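Local coordinates for glycosyl transferase family 8 (Streptococcus pneumoniae, PDB 5GVV), which transfers galactose from UDP-galactose to the terminal glucose of the already glycosylated serine-rich repeat protein PsrP, at residues A[274-285]-A[300-310]. Numbering follows the deposited sequence.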
ATOM      1  N   GLN A 274       3.690 -24.915   4.987  1.00 39.67           N
ATOM      2  CA  GLN A 274       3.642 -26.176   4.267  1.00 41.82           C
ATOM      3  C   GLN A 274       2.657 -26.080   3.111  1.00 39.65           C
ATOM      4  O   GLN A 274       1.675 -25.335   3.173  1.00 41.79           O
ATOM      5  CB  GLN A 274       3.262 -27.323   5.206  1.00 44.40           C
ATOM      6  CG  GLN A 274       1.779 -27.384   5.553  1.00 41.06           C
ATOM      7  CD  GLN A 274       1.534 -27.627   7.025  1.00 38.57           C
ATOM      8  OE1 GLN A 274       1.583 -28.765   7.496  1.00 39.35           O
ATOM      9  NE2 GLN A 274       1.269 -26.555   7.765  1.00 38.06           N
ATOM     10  N   ILE A 275       2.939 -26.824   2.048  1.00 41.30           N
ATOM     11  CA  ILE A 275       2.058 -26.879   0.892  1.00 38.76           C
ATOM     12  C   ILE A 275       0.847 -27.724   1.253  1.00 32.13           C
ATOM     13  O   ILE A 275       0.942 -28.632   2.083  1.00 36.34           O
ATOM     14  CB  ILE A 275       2.794 -27.468  -0.322  1.00 39.36           C
ATOM     15  CG1 ILE A 275       4.213 -26.895  -0.383  1.00 41.41           C
ATOM     16  CG2 ILE A 275       2.023 -27.203  -1.617  1.00 37.39           C
ATOM     17  CD1 ILE A 275       4.972 -27.226  -1.647  1.00 44.27           C
ATOM     18  N   PHE A 276      -0.295 -27.412   0.655  1.00 26.67           N
ATOM     19  CA  PHE A 276      -1.522 -28.129   0.972  1.00 25.55           C
ATOM     20  C   PHE A 276      -1.514 -29.543   0.394  1.00 24.93           C
ATOM     21  O   PHE A 276      -0.997 -29.766  -0.701  1.00 24.55           O
ATOM     22  CB  PHE A 276      -2.738 -27.330   0.495  1.00 20.69           C
ATOM     23  CG  PHE A 276      -2.944 -26.044   1.249  1.00 19.11           C
ATOM     24  CD1 PHE A 276      -3.312 -26.071   2.591  1.00 18.40           C
ATOM     25  CD2 PHE A 276      -2.772 -24.814   0.626  1.00 21.07           C
ATOM     26  CE1 PHE A 276      -3.500 -24.898   3.298  1.00 18.95           C
ATOM     27  CE2 PHE A 276      -2.960 -23.634   1.324  1.00 20.18           C
ATOM     28  CZ  PHE A 276      -3.324 -23.676   2.666  1.00 18.75           C
ATOM     29  N   LYS A 277      -2.074 -30.492   1.142  1.00 25.71           N
ATOM     30  CA  LYS A 277      -2.083 -31.890   0.731  1.00 24.78           C
ATOM     31  C   LYS A 277      -3.449 -32.296   0.195  1.00 22.21           C
ATOM     32  O   LYS A 277      -3.614 -33.394  -0.344  1.00 23.36           O
ATOM     33  CB  LYS A 277      -1.675 -32.800   1.897  1.00 26.90           C
ATOM     34  CG  LYS A 277      -0.279 -32.519   2.430  1.00 27.96           C
ATOM     35  CD  LYS A 277       0.743 -32.464   1.294  1.00 36.45           C
ATOM     36  CE  LYS A 277       0.897 -33.817   0.604  1.00 40.39           C
ATOM     37  NZ  LYS A 277       0.732 -33.709  -0.874  1.00 39.20           N
ATOM     38  N   LEU A 278      -4.422 -31.400   0.333  1.00 21.21           N
ATOM     39  CA  LEU A 278      -5.792 -31.691  -0.081  1.00 19.29           C
ATOM     40  C   LEU A 278      -6.588 -30.402  -0.210  1.00 17.19           C
ATOM     41  O   LEU A 278      -6.326 -29.430   0.504  1.00 17.71           O
ATOM     42  CB  LEU A 278      -6.475 -32.613   0.937  1.00 18.96           C
ATOM     43  CG  LEU A 278      -7.719 -33.379   0.471  1.00 19.41           C
ATOM     44  CD1 LEU A 278      -7.338 -34.584  -0.376  1.00 20.02           C
ATOM     45  CD2 LEU A 278      -8.566 -33.817   1.650  1.00 16.00           C
ATOM     46  N   GLN A 279      -7.556 -30.400  -1.123  1.00 16.56           N
ATOM     47  CA  GLN A 279      -8.436 -29.250  -1.325  1.00 19.06           C
ATOM     48  C   GLN A 279      -9.896 -29.655  -1.111  1.00 18.49           C
ATOM     49  O   GLN A 279     -10.417 -30.527  -1.814  1.00 16.65           O
ATOM     50  CB  GLN A 279      -8.248 -28.677  -2.736  1.00 20.65           C
ATOM     51  CG  GLN A 279      -6.799 -28.282  -3.069  1.00 19.14           C
ATOM     52  CD  GLN A 279      -6.406 -26.909  -2.543  1.00 20.95           C
ATOM     53  OE1 GLN A 279      -7.258 -26.054  -2.298  1.00 20.05           O
ATOM     54  NE2 GLN A 279      -5.106 -26.691  -2.373  1.00 20.68           N
ATOM     55  N   CYS A 280     -10.553 -29.025  -0.142  1.00 15.77           N
ATOM     56  CA  CYS A 280     -11.935 -29.371   0.190  1.00 16.58           C
ATOM     57  C   CYS A 280     -12.884 -28.225  -0.136  1.00 16.55           C
ATOM     58  O   CYS A 280     -12.497 -27.053  -0.079  1.00 15.91           O
ATOM     59  CB  CYS A 280     -12.059 -29.736   1.671  1.00 16.96           C
ATOM     60  SG  CYS A 280     -11.265 -31.293   2.114  1.00 21.82           S
ATOM     61  N   VAL A 281     -14.124 -28.563  -0.479  1.00 15.15           N
ATOM     62  CA  VAL A 281     -15.095 -27.543  -0.852  1.00 13.34           C
ATOM     63  C   VAL A 281     -16.470 -27.810  -0.244  1.00 15.42           C
ATOM     64  O   VAL A 281     -16.900 -28.966  -0.098  1.00 16.86           O
ATOM     65  CB  VAL A 281     -15.185 -27.404  -2.396  1.00 15.99           C
ATOM     66  CG1 VAL A 281     -15.661 -28.701  -3.015  1.00 15.38           C
ATOM     67  CG2 VAL A 281     -16.092 -26.253  -2.794  1.00 13.63           C
ATOM     68  N   ASN A 282     -17.146 -26.734   0.143  1.00 15.49           N
ATOM     69  CA  ASN A 282     -18.545 -26.811   0.546  1.00 14.69           C
ATOM     70  C   ASN A 282     -19.283 -25.583   0.045  1.00 15.03           C
ATOM     71  O   ASN A 282     -18.712 -24.494  -0.011  1.00 15.72           O
ATOM     72  CB  ASN A 282     -18.686 -26.918   2.065  1.00 15.21           C
ATOM     73  CG  ASN A 282     -20.127 -26.749   2.528  1.00 17.51           C
ATOM     74  OD1 ASN A 282     -20.513 -25.683   3.011  1.00 16.84           O
ATOM     75  ND2 ASN A 282     -20.932 -27.794   2.363  1.00 16.46           N
ATOM     76  N   LEU A 283     -20.543 -25.766  -0.331  1.00 15.10           N
ATOM     77  CA  LEU A 283     -21.402 -24.664  -0.738  1.00 16.53           C
ATOM     78  C   LEU A 283     -22.498 -24.528   0.305  1.00 19.42           C
ATOM     79  O   LEU A 283     -23.258 -25.472   0.540  1.00 22.14           O
ATOM     80  CB  LEU A 283     -22.018 -24.957  -2.112  1.00 15.19           C
ATOM     81  CG  LEU A 283     -23.156 -24.062  -2.607  1.00 16.68           C
ATOM     82  CD1 LEU A 283     -22.642 -22.710  -3.074  1.00 15.96           C
ATOM     83  CD2 LEU A 283     -23.924 -24.752  -3.729  1.00 21.96           C
ATOM     84  N   THR A 284     -22.579 -23.364   0.941  1.00 17.08           N
ATOM     85  CA  THR A 284     -23.591 -23.132   1.964  1.00 19.84           C
ATOM     86  C   THR A 284     -24.419 -21.901   1.627  1.00 24.35           C
ATOM     87  O   THR A 284     -23.953 -21.009   0.917  1.00 25.69           O
ATOM     88  CB  THR A 284     -22.943 -22.916   3.348  1.00 22.32           C
ATOM     89  OG1 THR A 284     -23.960 -22.674   4.330  1.00 23.51           O
ATOM     90  CG2 THR A 284     -21.994 -21.721   3.315  1.00 18.66           C
ATOM     91  N   ASN A 285     -25.647 -21.847   2.126  1.00 28.43           N
ATOM     92  CA  ASN A 285     -26.397 -20.599   2.092  1.00 31.42           C
ATOM     93  C   ASN A 285     -26.632 -20.114   3.518  1.00 32.72           C
ATOM     94  O   ASN A 285     -27.136 -19.010   3.746  1.00 31.91           O
ATOM     95  CB  ASN A 285     -27.719 -20.766   1.341  1.00 36.09           C
ATOM     96  CG  ASN A 285     -28.250 -19.449   0.802  1.00 41.23           C
ATOM     97  OD1 ASN A 285     -29.251 -18.920   1.288  1.00 45.86           O
ATOM     98  ND2 ASN A 285     -27.564 -18.904  -0.199  1.00 37.42           N
ATOM     99  N   PRO A 300      -4.428 -28.110   9.242  1.00 19.57           N
ATOM    100  CA  PRO A 300      -3.754 -26.963   8.614  1.00 18.98           C
ATOM    101  C   PRO A 300      -3.253 -27.287   7.211  1.00 18.57           C
ATOM    102  O   PRO A 300      -2.979 -26.376   6.428  1.00 20.15           O
ATOM    103  CB  PRO A 300      -2.557 -26.715   9.539  1.00 16.93           C
ATOM    104  CG  PRO A 300      -2.311 -28.036  10.209  1.00 21.51           C
ATOM    105  CD  PRO A 300      -3.680 -28.612  10.411  1.00 18.01           C
ATOM    106  N   GLU A 301      -3.131 -28.575   6.905  1.00 21.89           N
ATOM    107  CA  GLU A 301      -2.616 -29.001   5.611  1.00 22.05           C
ATOM    108  C   GLU A 301      -3.736 -29.245   4.595  1.00 19.68           C
ATOM    109  O   GLU A 301      -3.483 -29.685   3.471  1.00 19.80           O
ATOM    110  CB  GLU A 301      -1.763 -30.259   5.770  1.00 22.87           C
ATOM    111  CG  GLU A 301      -2.561 -31.534   6.013  1.00 25.51           C
ATOM    112  CD  GLU A 301      -2.820 -31.818   7.481  1.00 23.85           C
ATOM    113  OE1 GLU A 301      -3.218 -30.895   8.221  1.00 26.34           O
ATOM    114  OE2 GLU A 301      -2.630 -32.980   7.893  1.00 30.24           O
ATOM    115  N   VAL A 302      -4.973 -28.963   4.998  1.00 17.08           N
ATOM    116  CA  VAL A 302      -6.101 -28.978   4.073  1.00 17.31           C
ATOM    117  C   VAL A 302      -6.530 -27.542   3.797  1.00 15.93           C
ATOM    118  O   VAL A 302      -6.656 -26.738   4.725  1.00 15.47           O
ATOM    119  CB  VAL A 302      -7.298 -29.747   4.655  1.00 15.36           C
ATOM    120  CG1 VAL A 302      -8.472 -29.692   3.705  1.00 15.21           C
ATOM    121  CG2 VAL A 302      -6.922 -31.185   4.923  1.00 13.09           C
ATOM    122  N   HIS A 303      -6.735 -27.217   2.525  1.00 15.80           N
ATOM    123  CA  HIS A 303      -7.266 -25.914   2.144  1.00 15.51           C
ATOM    124  C   HIS A 303      -8.770 -26.040   1.933  1.00 15.97           C
ATOM    125  O   HIS A 303      -9.225 -26.711   0.993  1.00 16.16           O
ATOM    126  CB  HIS A 303      -6.575 -25.417   0.868  1.00 15.98           C
ATOM    127  CG  HIS A 303      -6.903 -24.002   0.501  1.00 20.14           C
ATOM    128  ND1 HIS A 303      -6.307 -23.351  -0.559  1.00 18.01           N
ATOM    129  CD2 HIS A 303      -7.765 -23.111   1.049  1.00 17.55           C
ATOM    130  CE1 HIS A 303      -6.786 -22.124  -0.646  1.00 23.09           C
ATOM    131  NE2 HIS A 303      -7.678 -21.954   0.313  1.00 19.57           N
ATOM    132  N   PHE A 304      -9.540 -25.409   2.813  1.00 13.27           N
ATOM    133  CA  PHE A 304     -10.994 -25.465   2.722  1.00 16.60           C
ATOM    134  C   PHE A 304     -11.514 -24.293   1.911  1.00 18.41           C
ATOM    135  O   PHE A 304     -11.081 -23.152   2.104  1.00 16.74           O
ATOM    136  CB  PHE A 304     -11.626 -25.402   4.113  1.00 13.59           C
ATOM    137  CG  PHE A 304     -11.192 -26.496   5.037  1.00 14.93           C
ATOM    138  CD1 PHE A 304     -11.962 -27.643   5.185  1.00 13.52           C
ATOM    139  CD2 PHE A 304     -10.032 -26.364   5.792  1.00 14.28           C
ATOM    140  CE1 PHE A 304     -11.574 -28.655   6.061  1.00 14.53           C
ATOM    141  CE2 PHE A 304      -9.632 -27.368   6.666  1.00 13.76           C
ATOM    142  CZ  PHE A 304     -10.406 -28.517   6.798  1.00 14.18           C
ATOM    143  N   HIS A 305     -12.447 -24.571   1.008  1.00 13.49           N
ATOM    144  CA  HIS A 305     -13.088 -23.514   0.244  1.00 15.85           C
ATOM    145  C   HIS A 305     -14.567 -23.504   0.594  1.00 15.20           C
ATOM    146  O   HIS A 305     -15.278 -24.479   0.330  1.00 14.71           O
ATOM    147  CB  HIS A 305     -12.890 -23.746  -1.260  1.00 15.12           C
ATOM    148  CG  HIS A 305     -11.457 -23.912  -1.660  1.00 18.85           C
ATOM    149  ND1 HIS A 305     -10.719 -22.896  -2.237  1.00 20.74           N
ATOM    150  CD2 HIS A 305     -10.620 -24.972  -1.561  1.00 17.23           C
ATOM    151  CE1 HIS A 305      -9.490 -23.326  -2.469  1.00 20.46           C
ATOM    152  NE2 HIS A 305      -9.406 -24.583  -2.071  1.00 20.66           N
ATOM    153  N   ILE A 306     -15.024 -22.416   1.206  1.00 13.63           N
ATOM    154  CA  ILE A 306     -16.428 -22.295   1.588  1.00 13.74           C
ATOM    155  C   ILE A 306     -17.092 -21.246   0.709  1.00 14.19           C
ATOM    156  O   ILE A 306     -16.728 -20.066   0.755  1.00 14.05           O
ATOM    157  CB  ILE A 306     -16.594 -21.923   3.074  1.00 15.06           C
ATOM    158  CG1 ILE A 306     -15.766 -22.860   3.957  1.00 14.46           C
ATOM    159  CG2 ILE A 306     -18.065 -21.982   3.475  1.00 16.91           C
ATOM    160  CD1 ILE A 306     -16.091 -24.339   3.750  1.00 16.25           C
ATOM    161  N   VAL A 307     -18.055 -21.683  -0.101  1.00 12.72           N
ATOM    162  CA  VAL A 307     -18.669 -20.826  -1.108  1.00 11.25           C
ATOM    163  C   VAL A 307     -20.114 -20.533  -0.725  1.00 13.74           C
ATOM    164  O   VAL A 307     -20.789 -21.383  -0.148  1.00 16.15           O
ATOM    165  CB  VAL A 307     -18.619 -21.514  -2.487  1.00 14.26           C
ATOM    166  CG1 VAL A 307     -19.134 -20.597  -3.584  1.00 13.26           C
ATOM    167  CG2 VAL A 307     -17.193 -21.953  -2.798  1.00 15.29           C
ATOM    168  N   ALA A 308     -20.578 -19.321  -1.016  1.00 14.69           N
ATOM    169  CA  ALA A 308     -21.985 -18.973  -0.856  1.00 15.50           C
ATOM    170  C   ALA A 308     -22.392 -18.104  -2.032  1.00 17.43           C
ATOM    171  O   ALA A 308     -21.534 -17.500  -2.678  1.00 18.03           O
ATOM    172  CB  ALA A 308     -22.223 -18.241   0.455  1.00 16.20           C
ATOM    173  N   TYR A 309     -23.690 -18.044  -2.310  1.00 17.11           N
ATOM    174  CA  TYR A 309     -24.202 -17.248  -3.421  1.00 17.70           C
ATOM    175  C   TYR A 309     -24.703 -15.899  -2.913  1.00 16.82           C
ATOM    176  O   TYR A 309     -25.305 -15.128  -3.658  1.00 20.61           O
ATOM    177  CB  TYR A 309     -25.358 -17.982  -4.116  1.00 15.57           C
ATOM    178  CG  TYR A 309     -24.967 -19.232  -4.887  1.00 15.97           C
ATOM    179  CD1 TYR A 309     -23.649 -19.471  -5.256  1.00 13.11           C
ATOM    180  CD2 TYR A 309     -25.930 -20.174  -5.248  1.00 15.92           C
ATOM    181  CE1 TYR A 309     -23.298 -20.615  -5.965  1.00 13.32           C
ATOM    182  CE2 TYR A 309     -25.588 -21.318  -5.955  1.00 15.94           C
ATOM    183  CZ  TYR A 309     -24.273 -21.533  -6.309  1.00 15.54           C
ATOM    184  OH  TYR A 309     -23.934 -22.669  -7.017  1.00 13.45           O
ATOM    185  N   THR A 310     -24.445 -15.611  -1.643  1.00 19.02           N
ATOM    186  CA  THR A 310     -25.017 -14.433  -1.001  1.00 19.36           C
ATOM    187  C   THR A 310     -24.065 -13.896   0.060  1.00 20.11           C
ATOM    188  O   THR A 310     -22.960 -14.423   0.224  1.00 19.66           O
ATOM    189  CB  THR A 310     -26.375 -14.787  -0.346  1.00 24.52           C
ATOM    190  OG1 THR A 310     -26.891 -13.652   0.363  1.00 30.72           O
ATOM    191  CG2 THR A 310     -26.200 -15.937   0.621  1.00 21.06           C
TER
HETATM  192  O   HOH W   1      -4.176 -23.727  -2.428  1.00 23.65           O
HETATM  193  O   HOH W   2     -25.345 -19.426  -0.968  1.00 26.17           O
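Gln-279 reaches across to His-305 with its amide oxygen: NE2 of His-305 donates to OE1 of Gln-279 at 2.6 Å, almost straight (177°) and within the plane of the imidazole, while the amide itself is turned 43° from that ring. A bend at chi2 (-82°) brings the amide back over the neighbouring strand. There its OE1 also lies 3.3 Å from CB of His-303, and a water accepts from its NE2 while hydrogen-bonding ND1 of His-303. Tyr-328 and Thr-326, through their hydroxyls, hold the other ring nitrogens, ND1 of His-305 and NE2 of His-303, which fixes how both imidazoles are rotated. Phe-276 adds an apolar contact beside this polar group, CB of His-303 sitting over one face of its ring in a CH-pi contact (3.6 Å to the centroid); the carbonyl oxygen of Pro-300 sits at the ring edge. On the same sheet face, near the strand ends, CD1 of Leu-283 lies over a face of the Tyr-309 ring, 4.0 Å from its centroid.

On the opposite sheet face, SG of Cys-280 packs against CG1 of Val-302 at 3.6 Å, and CD1 of Ile-306 meets CB of Asn-282. ND2 of Asn-282 is hydrogen-bonded to the backbone O of Leu-347 and to OD1 of Asn-350, but its buried OD1 has no partner.

Between these two layers the backbones run parallel, their axes 4.6 Å apart at closest approach. Backbone N of Lys-277, Cys-280, Asn-282 and Thr-284 donates to O of Glu-301, His-303, His-305 and Val-307; N of His-303, His-305 and Val-307 donates back to O of Leu-278, Cys-280 and Asn-282. Helix 292-298 touches Phe-304 and Ile-306, whereas helix 333-342 packs on Val-281 and Val-307. With helix 292-298 the strands make a beta-alpha-beta unit of the six-stranded parallel sheet, whose order 3-2-1-4-5-6 is that of a Rossmann-like fold, in the C-terminal part of the chain, distant from the UDP and manganese site.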